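Local coordinates for protein response regulator (Pseudomonas putida, PDB 3HDV) that probably acts in two-component signalling, its receiver domain of the CheY type accepting a phosphoryl group from a partner histidine kinase, at residues D69-I74 with V97-L102. Numbering follows the deposited sequence.
Sequences DLIRTI and VDVMHL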
loop_
_atom_site.group_PDB
_atom_site.type_symbol
_atom_site.label_atom_id
_atom_site.label_comp_id
_atom_site.label_asym_id
_atom_site.label_seq_id
_atom_site.Cartn_x
_atom_site.Cartn_y
_atom_site.Cartn_z
ATOM N N ASP B 69 10.129 -20.405 -4.225
ATOM C CA ASP B 69 9.889 -21.634 -3.452
ATOM C C ASP B 69 8.406 -21.740 -3.085
ATOM O O ASP B 69 7.846 -22.829 -3.141
ATOM C CB ASP B 69 10.725 -21.635 -2.173
ATOM C CG ASP B 69 12.176 -22.043 -2.408
ATOM O OD1 ASP B 69 12.471 -22.707 -3.410
ATOM O OD2 ASP B 69 13.024 -21.710 -1.568
ATOM N N LEU B 70 7.762 -20.628 -2.718
ATOM C CA LEU B 70 6.339 -20.658 -2.382
ATOM C C LEU B 70 5.519 -21.132 -3.568
ATOM O O LEU B 70 4.672 -22.023 -3.443
ATOM C CB LEU B 70 5.852 -19.291 -1.903
ATOM C CG LEU B 70 4.327 -19.040 -1.872
ATOM C CD1 LEU B 70 3.620 -19.974 -0.837
ATOM C CD2 LEU B 70 3.998 -17.589 -1.549
ATOM N N ILE B 71 5.764 -20.561 -4.737
ATOM C CA ILE B 71 5.087 -20.985 -5.944
ATOM C C ILE B 71 5.275 -22.481 -6.247
ATOM O O ILE B 71 4.317 -23.174 -6.579
ATOM C CB ILE B 71 5.500 -20.084 -7.187
ATOM C CG1 ILE B 71 5.068 -18.638 -6.902
ATOM C CG2 ILE B 71 4.877 -20.616 -8.468
ATOM C CD1 ILE B 71 5.625 -17.571 -7.873
ATOM N N ARG B 72 6.497 -22.968 -6.128
ATOM C CA ARG B 72 6.770 -24.390 -6.318
ATOM C C ARG B 72 5.936 -25.262 -5.383
ATOM O O ARG B 72 5.349 -26.242 -5.819
ATOM C CB ARG B 72 8.242 -24.690 -6.046
ATOM C CG ARG B 72 9.127 -24.642 -7.248
ATOM C CD ARG B 72 10.530 -24.369 -6.747
ATOM N NE ARG B 72 11.461 -24.184 -7.838
ATOM C CZ ARG B 72 12.688 -23.697 -7.688
ATOM N NH1 ARG B 72 13.120 -23.341 -6.486
ATOM N NH2 ARG B 72 13.477 -23.571 -8.747
ATOM N N THR B 73 5.859 -24.911 -4.106
ATOM C CA THR B 73 5.032 -25.750 -3.211
ATOM C C THR B 73 3.550 -25.668 -3.557
ATOM O O THR B 73 2.806 -26.667 -3.390
ATOM C CB THR B 73 5.219 -25.438 -1.737
ATOM O OG1 THR B 73 4.700 -24.137 -1.430
ATOM C CG2 THR B 73 6.672 -25.569 -1.344
ATOM N N ILE B 74 3.092 -24.486 -4.013
ATOM C CA ILE B 74 1.696 -24.367 -4.440
ATOM C C ILE B 74 1.401 -25.302 -5.630
ATOM O O ILE B 74 0.399 -25.992 -5.642
ATOM C CB ILE B 74 1.250 -22.900 -4.729
ATOM C CG1 ILE B 74 1.261 -22.085 -3.439
ATOM C CG2 ILE B 74 -0.161 -22.875 -5.340
ATOM C CD1 ILE B 74 1.196 -20.566 -3.649
ATOM N N VAL B 97 12.519 -16.857 -15.943
ATOM C CA VAL B 97 12.195 -17.991 -16.780
ATOM C C VAL B 97 11.709 -19.176 -15.918
ATOM O O VAL B 97 10.739 -19.821 -16.270
ATOM C CB VAL B 97 13.390 -18.369 -17.701
ATOM C CG1 VAL B 97 13.175 -19.760 -18.303
ATOM C CG2 VAL B 97 13.613 -17.253 -18.813
ATOM N N ASP B 98 12.417 -19.467 -14.797
ATOM C CA ASP B 98 11.946 -20.479 -13.827
ATOM C C ASP B 98 10.513 -20.204 -13.367
ATOM O O ASP B 98 9.672 -21.096 -13.382
ATOM C CB ASP B 98 12.849 -20.497 -12.577
ATOM C CG ASP B 98 14.193 -21.167 -12.830
ATOM O OD1 ASP B 98 14.297 -22.003 -13.762
ATOM O OD2 ASP B 98 15.150 -20.852 -12.091
ATOM N N VAL B 99 10.238 -18.981 -12.946
ATOM C CA VAL B 99 8.875 -18.606 -12.533
ATOM C C VAL B 99 7.850 -18.777 -13.659
ATOM O O VAL B 99 6.742 -19.365 -13.458
ATOM C CB VAL B 99 8.836 -17.204 -11.900
ATOM C CG1 VAL B 99 7.362 -16.755 -11.582
ATOM C CG2 VAL B 99 9.675 -17.217 -10.629
HETATM N N MSE B 100 8.218 -18.338 -14.859
HETATM C CA MSE B 100 7.303 -18.482 -15.991
HETATM C C MSE B 100 7.005 -19.971 -16.334
HETATM O O MSE B 100 5.886 -20.307 -16.715
HETATM C CB MSE B 100 7.772 -17.648 -17.208
HETATM C CG MSE B 100 7.770 -16.104 -16.978
HETATM SE SE MSE B 100 5.871 -15.475 -16.890
HETATM C CE MSE B 100 5.510 -15.651 -18.833
ATOM N N HIS B 101 7.988 -20.857 -16.198
ATOM C CA HIS B 101 7.710 -22.296 -16.366
ATOM C C HIS B 101 6.736 -22.839 -15.346
ATOM O O HIS B 101 6.082 -23.863 -15.610
ATOM C CB HIS B 101 8.979 -23.146 -16.282
ATOM C CG HIS B 101 9.858 -23.081 -17.493
ATOM N ND1 HIS B 101 9.459 -23.544 -18.731
ATOM C CD2 HIS B 101 11.163 -22.729 -17.625
ATOM C CE1 HIS B 101 10.468 -23.442 -19.582
ATOM N NE2 HIS B 101 11.523 -22.981 -18.928
ATOM N N LEU B 102 6.667 -22.193 -14.177
ATOM C CA LEU B 102 5.663 -22.522 -13.163
ATOM C C LEU B 102 4.240 -22.001 -13.476
ATOM O O LEU B 102 3.308 -22.244 -12.718
ATOM C CB LEU B 102 6.125 -22.144 -11.745
ATOM C CG LEU B 102 7.408 -22.867 -11.282
ATOM C CD1 LEU B 102 8.037 -22.252 -10.047
ATOM C CD2 LEU B 102 7.176 -24.371 -11.098
#
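Arg72 reaches Leu102 with its aliphatic stem, CG lying 3.8 Å from Leu102 CD1, while its guanidinium, the flat group here, meets Asp69 at its edge. Asp69 OD1 lies 6° out of the guanidinium plane and accepts a hydrogen bond from Arg72 NH1 at 3.2 Å, part of a salt bridge, with an N-H...O angle of 138°. The same guanidinium brings NH2 to 4.6 Å from Asp98 OD2, too long for a bond but near enough that the opposite charges probably attract. Arginine suits this exposed edge, since its aliphatic stem can rest against a leucine methyl while its charged end lies beside carboxylates.

Deeper in, Ile71 offers both of its branches. CG2, anti to the backbone N because chi1 is -62°, lies 3.8 Å from Leu102 CB and close to Leu102 CD1 as well. The other branch carries Ile71 CD1 to Val99 CG1 at a looser 4.2 Å, the two side chains crossing at about a right angle. Branched aliphatic residues fit this buried seam, where Ile71 and Val99 both also pack on Val86 of the central sheet and on Val104.

Leu102 also offers its carbonyl O to the side chain of Arg75. In this receiver fold, helices 67-75 and 93-101 pack side by side against strand 83-88, joined across these segments by apolar contact without a direct hydrogen bond, while the charged groups of Arg72, Asp69 and Asp98 gather on the more exposed side.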